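Local coordinates for phosphoribosylformylglycinamidine synthase 2 (Thermus thermophilus, PDB 3VIU), which belongs to the PurM-like (AIR synthase related) proteins, carries two such modules in one chain, and binds adenosine-5'-diphosphate and magnesium, at residues E40-L51 with S521-E529. Sequence-based numbering, arbitrary orientation.
With ADP (adenosine-5'-diphosphate), chain B; PO4 (phosphate ion), chain C.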
ATOM      1  N   GLU A  40     -14.007 -10.236 -11.272  1.00 21.93           N
ATOM      2  CA  GLU A  40     -13.896  -9.385 -10.091  1.00 22.52           C
ATOM      3  C   GLU A  40     -12.662  -8.492 -10.132  1.00 21.04           C
ATOM      4  O   GLU A  40     -12.706  -7.350  -9.685  1.00 19.68           O
ATOM      5  CB  GLU A  40     -13.863 -10.221  -8.807  1.00 22.66           C
ATOM      6  CG  GLU A  40     -14.009  -9.383  -7.536  1.00 22.40           C
ATOM      7  CD  GLU A  40     -15.440  -8.928  -7.286  1.00 22.66           C
ATOM      8  OE1 GLU A  40     -15.633  -7.923  -6.563  1.00 21.27           O
ATOM      9  OE2 GLU A  40     -16.373  -9.583  -7.800  1.00 22.60           O
ATOM     10  N   HIS A  41     -11.566  -9.018 -10.674  1.00 22.51           N
ATOM     11  CA  HIS A  41     -10.316  -8.267 -10.756  1.00 22.79           C
ATOM     12  C   HIS A  41     -10.514  -6.910 -11.418  1.00 21.54           C
ATOM     13  O   HIS A  41     -10.091  -5.886 -10.885  1.00 21.85           O
ATOM     14  CB  HIS A  41      -9.257  -9.056 -11.534  1.00 23.40           C
ATOM     15  CG  HIS A  41      -7.912  -8.395 -11.557  1.00 24.78           C
ATOM     16  ND1 HIS A  41      -7.024  -8.476 -10.506  1.00 25.82           N
ATOM     17  CD2 HIS A  41      -7.330  -7.590 -12.477  1.00 25.82           C
ATOM     18  CE1 HIS A  41      -5.954  -7.748 -10.775  1.00 25.47           C
ATOM     19  NE2 HIS A  41      -6.115  -7.198 -11.966  1.00 24.90           N
ATOM     20  N   CYS A  42     -11.174  -6.906 -12.570  1.00 22.15           N
ATOM     21  CA  CYS A  42     -11.416  -5.672 -13.314  1.00 22.70           C
ATOM     22  C   CYS A  42     -12.707  -4.935 -12.974  1.00 21.52           C
ATOM     23  O   CYS A  42     -12.742  -3.708 -12.971  1.00 23.02           O
ATOM     24  CB  CYS A  42     -11.413  -5.957 -14.819  1.00 23.41           C
ATOM     25  SG  CYS A  42      -9.830  -6.506 -15.498  1.00 29.65           S
ATOM     26  N   ALA A  43     -13.764  -5.677 -12.675  1.00 19.45           N
ATOM     27  CA  ALA A  43     -15.055  -5.060 -12.407  1.00 19.53           C
ATOM     28  C   ALA A  43     -15.392  -4.702 -10.963  1.00 19.21           C
ATOM     29  O   ALA A  43     -16.248  -3.840 -10.742  1.00 17.78           O
ATOM     30  CB  ALA A  43     -16.167  -5.937 -12.992  1.00 21.17           C
ATOM     31  N   TYR A  44     -14.749  -5.348  -9.988  1.00 16.58           N
ATOM     32  CA  TYR A  44     -15.031  -5.049  -8.584  1.00 16.49           C
ATOM     33  C   TYR A  44     -16.526  -5.227  -8.301  1.00 16.55           C
ATOM     34  O   TYR A  44     -17.129  -4.437  -7.583  1.00 18.24           O
ATOM     35  CB  TYR A  44     -14.639  -3.603  -8.268  1.00 15.07           C
ATOM     36  CG  TYR A  44     -13.156  -3.368  -8.176  1.00 18.35           C
ATOM     37  CD1 TYR A  44     -12.308  -3.609  -9.266  1.00 18.37           C
ATOM     38  CD2 TYR A  44     -12.583  -2.945  -6.979  1.00 18.41           C
ATOM     39  CE1 TYR A  44     -10.926  -3.442  -9.153  1.00 18.19           C
ATOM     40  CE2 TYR A  44     -11.211  -2.780  -6.858  1.00 18.17           C
ATOM     41  CZ  TYR A  44     -10.389  -3.031  -7.939  1.00 18.25           C
ATOM     42  OH  TYR A  44      -9.034  -2.884  -7.780  1.00 18.85           O
ATOM     43  N   LYS A  45     -17.112  -6.272  -8.868  1.00 18.11           N
ATOM     44  CA  LYS A  45     -18.533  -6.539  -8.724  1.00 19.07           C
ATOM     45  C   LYS A  45     -19.099  -6.634  -7.305  1.00 20.74           C
ATOM     46  O   LYS A  45     -20.187  -6.131  -7.041  1.00 22.93           O
ATOM     47  CB  LYS A  45     -18.885  -7.793  -9.522  1.00 18.77           C
ATOM     48  CG  LYS A  45     -18.712  -7.604 -11.025  1.00 19.79           C
ATOM     49  CD  LYS A  45     -19.109  -8.843 -11.823  1.00 22.49           C
ATOM     50  CE  LYS A  45     -18.283 -10.059 -11.412  1.00 24.11           C
ATOM     51  NZ  LYS A  45     -18.464 -11.201 -12.346  1.00 24.40           N
ATOM     52  N   ASN A  46     -18.373  -7.254  -6.385  1.00 20.61           N
ATOM     53  CA  ASN A  46     -18.879  -7.385  -5.027  1.00 20.16           C
ATOM     54  C   ASN A  46     -18.431  -6.310  -4.051  1.00 19.51           C
ATOM     55  O   ASN A  46     -18.962  -6.225  -2.943  1.00 20.75           O
ATOM     56  CB  ASN A  46     -18.511  -8.753  -4.467  1.00 19.22           C
ATOM     57  CG  ASN A  46     -19.187  -9.880  -5.212  1.00 22.04           C
ATOM     58  OD1 ASN A  46     -18.809 -10.225  -6.336  1.00 23.02           O
ATOM     59  ND2 ASN A  46     -20.204 -10.454  -4.596  1.00 22.24           N
ATOM     60  N   SER A  47     -17.478  -5.480  -4.460  1.00 18.15           N
ATOM     61  CA  SER A  47     -16.955  -4.438  -3.582  1.00 17.75           C
ATOM     62  C   SER A  47     -17.418  -3.018  -3.872  1.00 17.81           C
ATOM     63  O   SER A  47     -17.444  -2.192  -2.964  1.00 17.88           O
ATOM     64  CB  SER A  47     -15.422  -4.461  -3.587  1.00 16.17           C
ATOM     65  OG  SER A  47     -14.917  -4.139  -4.869  1.00 15.47           O
ATOM     66  N   ARG A  48     -17.776  -2.727  -5.121  1.00 17.75           N
ATOM     67  CA  ARG A  48     -18.217  -1.379  -5.476  1.00 19.15           C
ATOM     68  C   ARG A  48     -19.319  -0.820  -4.577  1.00 18.96           C
ATOM     69  O   ARG A  48     -19.171   0.264  -4.023  1.00 20.91           O
ATOM     70  CB  ARG A  48     -18.653  -1.323  -6.946  1.00 20.53           C
ATOM     71  CG  ARG A  48     -17.586  -0.737  -7.889  1.00 23.79           C
ATOM     72  CD  ARG A  48     -17.620  -1.387  -9.280  1.00 27.80           C
ATOM     73  NE  ARG A  48     -18.872  -1.154  -9.997  1.00 31.42           N
ATOM     74  CZ  ARG A  48     -19.247  -1.818 -11.088  1.00 34.08           C
ATOM     75  NH1 ARG A  48     -18.470  -2.765 -11.598  1.00 33.51           N
ATOM     76  NH2 ARG A  48     -20.403  -1.533 -11.675  1.00 36.64           N
ATOM     77  N   PRO A  49     -20.427  -1.560  -4.400  1.00 18.82           N
ATOM     78  CA  PRO A  49     -21.526  -1.082  -3.554  1.00 18.51           C
ATOM     79  C   PRO A  49     -21.090  -0.625  -2.160  1.00 20.03           C
ATOM     80  O   PRO A  49     -21.685   0.288  -1.589  1.00 20.67           O
ATOM     81  CB  PRO A  49     -22.459  -2.291  -3.486  1.00 16.94           C
ATOM     82  CG  PRO A  49     -22.221  -2.975  -4.774  1.00 16.87           C
ATOM     83  CD  PRO A  49     -20.721  -2.911  -4.907  1.00 17.94           C
ATOM     84  N   LEU A  50     -20.060  -1.266  -1.611  1.00 20.60           N
ATOM     85  CA  LEU A  50     -19.570  -0.929  -0.276  1.00 20.12           C
ATOM     86  C   LEU A  50     -18.556   0.208  -0.276  1.00 20.38           C
ATOM     87  O   LEU A  50     -18.494   0.994   0.674  1.00 21.25           O
ATOM     88  CB  LEU A  50     -18.941  -2.167   0.375  1.00 19.40           C
ATOM     89  CG  LEU A  50     -19.861  -3.378   0.543  1.00 17.51           C
ATOM     90  CD1 LEU A  50     -19.039  -4.613   0.841  1.00 17.75           C
ATOM     91  CD2 LEU A  50     -20.869  -3.111   1.647  1.00 17.82           C
ATOM     92  N   LEU A  51     -17.762   0.297  -1.339  1.00 21.51           N
ATOM     93  CA  LEU A  51     -16.729   1.329  -1.443  1.00 22.85           C
ATOM     94  C   LEU A  51     -17.278   2.748  -1.597  1.00 24.25           C
ATOM     95  O   LEU A  51     -16.555   3.723  -1.405  1.00 23.64           O
ATOM     96  CB  LEU A  51     -15.775   0.999  -2.602  1.00 21.45           C
ATOM     97  CG  LEU A  51     -14.927  -0.263  -2.387  1.00 21.42           C
ATOM     98  CD1 LEU A  51     -14.184  -0.639  -3.658  1.00 20.77           C
ATOM     99  CD2 LEU A  51     -13.956  -0.020  -1.247  1.00 19.52           C
ATOM    100  N   SER A 521      -7.210   6.658  -3.659  1.00 17.11           N
ATOM    101  CA  SER A 521      -7.019   5.529  -4.560  1.00 16.00           C
ATOM    102  C   SER A 521      -6.891   4.264  -3.738  1.00 17.34           C
ATOM    103  O   SER A 521      -6.891   4.307  -2.502  1.00 19.00           O
ATOM    104  CB  SER A 521      -5.756   5.707  -5.406  1.00 16.56           C
ATOM    105  OG  SER A 521      -4.591   5.617  -4.609  1.00 15.68           O
ATOM    106  N   GLY A 522      -6.774   3.131  -4.419  1.00 17.36           N
ATOM    107  CA  GLY A 522      -6.647   1.881  -3.703  1.00 16.30           C
ATOM    108  C   GLY A 522      -6.801   0.675  -4.598  1.00 16.86           C
ATOM    109  O   GLY A 522      -6.773   0.792  -5.818  1.00 17.59           O
ATOM    110  N   ASN A 523      -6.974  -0.486  -3.981  1.00 16.58           N
ATOM    111  CA  ASN A 523      -7.117  -1.731  -4.706  1.00 15.10           C
ATOM    112  C   ASN A 523      -7.958  -2.701  -3.901  1.00 15.16           C
ATOM    113  O   ASN A 523      -8.147  -2.533  -2.699  1.00 14.68           O
ATOM    114  CB  ASN A 523      -5.747  -2.355  -4.950  1.00 14.42           C
ATOM    115  CG  ASN A 523      -5.834  -3.635  -5.756  1.00 15.95           C
ATOM    116  OD1 ASN A 523      -6.277  -3.617  -6.899  1.00 18.45           O
ATOM    117  ND2 ASN A 523      -5.420  -4.752  -5.161  1.00 12.90           N
ATOM    118  N   VAL A 524      -8.464  -3.724  -4.575  1.00 15.53           N
ATOM    119  CA  VAL A 524      -9.268  -4.737  -3.911  1.00 14.80           C
ATOM    120  C   VAL A 524      -8.951  -6.087  -4.506  1.00 15.39           C
ATOM    121  O   VAL A 524      -9.134  -6.299  -5.698  1.00 17.04           O
ATOM    122  CB  VAL A 524     -10.788  -4.478  -4.073  1.00 11.81           C
ATOM    123  CG1 VAL A 524     -11.588  -5.638  -3.478  1.00  8.19           C
ATOM    124  CG2 VAL A 524     -11.161  -3.178  -3.395  1.00  9.23           C
ATOM    125  N   SER A 525      -8.469  -6.994  -3.667  1.00 15.95           N
ATOM    126  CA  SER A 525      -8.151  -8.349  -4.098  1.00 15.75           C
ATOM    127  C   SER A 525      -9.022  -9.304  -3.294  1.00 16.09           C
ATOM    128  O   SER A 525      -8.911  -9.371  -2.071  1.00 17.40           O
ATOM    129  CB  SER A 525      -6.677  -8.662  -3.852  1.00 13.36           C
ATOM    130  OG  SER A 525      -6.405 -10.010  -4.167  1.00 14.98           O
ATOM    131  N   LEU A 526      -9.899 -10.030  -3.978  1.00 16.61           N
ATOM    132  CA  LEU A 526     -10.792 -10.968  -3.308  1.00 16.11           C
ATOM    133  C   LEU A 526     -10.449 -12.412  -3.646  1.00 16.53           C
ATOM    134  O   LEU A 526      -9.538 -12.677  -4.432  1.00 16.64           O
ATOM    135  CB  LEU A 526     -12.241 -10.684  -3.700  1.00 13.24           C
ATOM    136  CG  LEU A 526     -12.731  -9.276  -3.369  1.00 14.35           C
ATOM    137  CD1 LEU A 526     -14.156  -9.127  -3.847  1.00 14.61           C
ATOM    138  CD2 LEU A 526     -12.623  -9.014  -1.865  1.00 10.20           C
ATOM    139  N   TYR A 527     -11.184 -13.339  -3.041  1.00 16.84           N
ATOM    140  CA  TYR A 527     -10.978 -14.765  -3.283  1.00 18.86           C
ATOM    141  C   TYR A 527      -9.621 -15.265  -2.804  1.00 18.36           C
ATOM    142  O   TYR A 527      -9.076 -16.222  -3.353  1.00 18.69           O
ATOM    143  CB  TYR A 527     -11.148 -15.077  -4.778  1.00 17.12           C
ATOM    144  CG  TYR A 527     -12.541 -14.808  -5.282  1.00 15.62           C
ATOM    145  CD1 TYR A 527     -13.582 -15.708  -5.030  1.00 17.19           C
ATOM    146  CD2 TYR A 527     -12.835 -13.634  -5.971  1.00 15.76           C
ATOM    147  CE1 TYR A 527     -14.886 -15.443  -5.451  1.00 17.50           C
ATOM    148  CE2 TYR A 527     -14.130 -13.356  -6.395  1.00 18.33           C
ATOM    149  CZ  TYR A 527     -15.152 -14.263  -6.133  1.00 19.20           C
ATOM    150  OH  TYR A 527     -16.434 -13.980  -6.547  1.00 20.72           O
ATOM    151  N   ASN A 528      -9.072 -14.613  -1.787  1.00 18.45           N
ATOM    152  CA  ASN A 528      -7.794 -15.044  -1.235  1.00 20.19           C
ATOM    153  C   ASN A 528      -8.084 -16.064  -0.147  1.00 20.55           C
ATOM    154  O   ASN A 528      -8.056 -15.753   1.039  1.00 20.04           O
ATOM    155  CB  ASN A 528      -7.023 -13.852  -0.663  1.00 19.91           C
ATOM    156  CG  ASN A 528      -6.491 -12.940  -1.746  1.00 20.63           C
ATOM    157  OD1 ASN A 528      -5.577 -13.308  -2.474  1.00 19.13           O
ATOM    158  ND2 ASN A 528      -7.074 -11.748  -1.870  1.00 19.81           N
ATOM    159  N   GLU A 529      -8.400 -17.281  -0.573  1.00 22.70           N
ATOM    160  CA  GLU A 529      -8.694 -18.369   0.344  1.00 25.24           C
ATOM    161  C   GLU A 529      -8.648 -19.682  -0.413  1.00 26.71           C
ATOM    162  O   GLU A 529      -8.766 -19.713  -1.638  1.00 27.02           O
ATOM    163  CB  GLU A 529     -10.086 -18.194   0.977  1.00 25.10           C
ATOM    164  CG  GLU A 529     -11.261 -18.464   0.043  1.00 27.05           C
ATOM    165  CD  GLU A 529     -12.614 -18.349   0.745  1.00 28.19           C
ATOM    166  OE1 GLU A 529     -12.938 -17.246   1.229  1.00 29.46           O
ATOM    167  OE2 GLU A 529     -13.355 -19.357   0.816  1.00 27.16           O
TER
HETATM  168  PB  ADP B 800      -5.266  -0.785 -12.435  1.00 74.65           P
HETATM  169  O1B ADP B 800      -5.877  -2.031 -12.978  1.00 75.79           O
HETATM  170  O2B ADP B 800      -4.180  -1.173 -11.312  1.00 74.08           O
HETATM  171  O3B ADP B 800      -4.532   0.050 -13.703  1.00 74.54           O
HETATM  172  PA  ADP B 800      -7.723  -0.668 -11.253  1.00 68.93           P
HETATM  173  O1A ADP B 800      -8.697  -0.800 -12.371  1.00 68.84           O
HETATM  174  O2A ADP B 800      -7.295  -2.150 -10.756  1.00 68.99           O
HETATM  175  O3A ADP B 800      -6.411   0.178 -11.765  1.00 71.48           O
HETATM  176  O5' ADP B 800      -8.367   0.110  -9.969  1.00 64.03           O
HETATM  177  C5' ADP B 800      -9.679   0.598 -10.309  1.00 57.25           C
HETATM  178  C4' ADP B 800      -9.927   2.061  -9.837  1.00 52.52           C
HETATM  179  O4' ADP B 800     -10.713   2.086  -8.602  1.00 50.76           O
HETATM  180  C3' ADP B 800      -8.637   2.862  -9.524  1.00 50.00           C
HETATM  181  O3' ADP B 800      -8.841   4.244  -9.843  1.00 48.00           O
HETATM  182  C2' ADP B 800      -8.431   2.624  -8.028  1.00 48.84           C
HETATM  183  O2' ADP B 800      -7.653   3.656  -7.416  1.00 46.83           O
HETATM  184  C1' ADP B 800      -9.862   2.542  -7.492  1.00 49.10           C
HETATM  185  N9  ADP B 800      -9.960   1.625  -6.348  1.00 48.44           N
HETATM  186  C8  ADP B 800      -9.963   0.259  -6.399  1.00 47.66           C
HETATM  187  N7  ADP B 800     -10.066  -0.243  -5.202  1.00 47.23           N
HETATM  188  C5  ADP B 800     -10.137   0.761  -4.303  1.00 46.31           C
HETATM  189  C6  ADP B 800     -10.256   0.836  -2.890  1.00 45.84           C
HETATM  190  N6  ADP B 800     -10.327  -0.316  -2.129  1.00 45.15           N
HETATM  191  N1  ADP B 800     -10.299   2.054  -2.307  1.00 45.24           N
HETATM  192  C2  ADP B 800     -10.231   3.184  -3.028  1.00 44.61           C
HETATM  193  N3  ADP B 800     -10.119   3.155  -4.358  1.00 44.46           N
HETATM  194  C4  ADP B 800     -10.069   1.983  -5.026  1.00 46.63           C
HETATM  195  P   PO4 C 900      -4.597 -10.508  -7.153  1.00 25.51           P
HETATM  196  O1  PO4 C 900      -3.655  -9.772  -6.281  1.00 27.98           O
HETATM  197  O2  PO4 C 900      -4.279 -11.954  -7.114  1.00 28.26           O
HETATM  198  O3  PO4 C 900      -5.982 -10.296  -6.674  1.00 30.70           O
HETATM  199  O4  PO4 C 900      -4.474 -10.010  -8.547  1.00 28.76           O
HETATM  200  O   HOH W   1     -16.738 -12.279  -8.465  1.00 29.51           O
HETATM  201  O   HOH W   2      -7.540  -5.624  -9.014  1.00 29.00           O
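The CE2 side of the Tyr44 ring meets Val524 obliquely, the tight centre of a contact in which a loop between helices 40-43 and 48-51 covers the outermost strand, 519-525, of a PurM-like N-terminal domain and closes one side of the ADP pocket. Tyr44 CE2 lies 3.3 Å from Val524 CB and also meets the adenine, 3.2 Å from N7. Positive phi at Tyr44, just past the helix, and CG anti to the carbonyl carbon (chi1 -74°) bring the ring to the strand. Its hydroxyl accepts a weak hydrogen bond from Val524 N and sits 3.0 Å from Asn523 OD1, ring and amide planes nearly perpendicular (80°). The two methyls of Val524 part company: CG1 packs against Ser47 CB and OG, while CG2 meets Leu51 CD1 and ADP N6. Asn523 O accepts a weak hydrogen bond from that same N6, and Gly522 N donates one to the ribose O2'. Equally close, Leu526 CD1 rests 3.3 Å from Glu40 OE1, which uses its syn lone pair to take the backbone N of Asn46 (2.8 Å) and so ties the carboxylate to the loop after helix 40-43.

Toward Tyr527 the fit is looser and partly exposed. Glu40 CB meets the ring edge of Tyr527, in its plane, 4.0 Å from CE2. A water links the two side chains, donating to Glu40 OE2 and hydrogen-bonded to Tyr527 OH (2.6 Å).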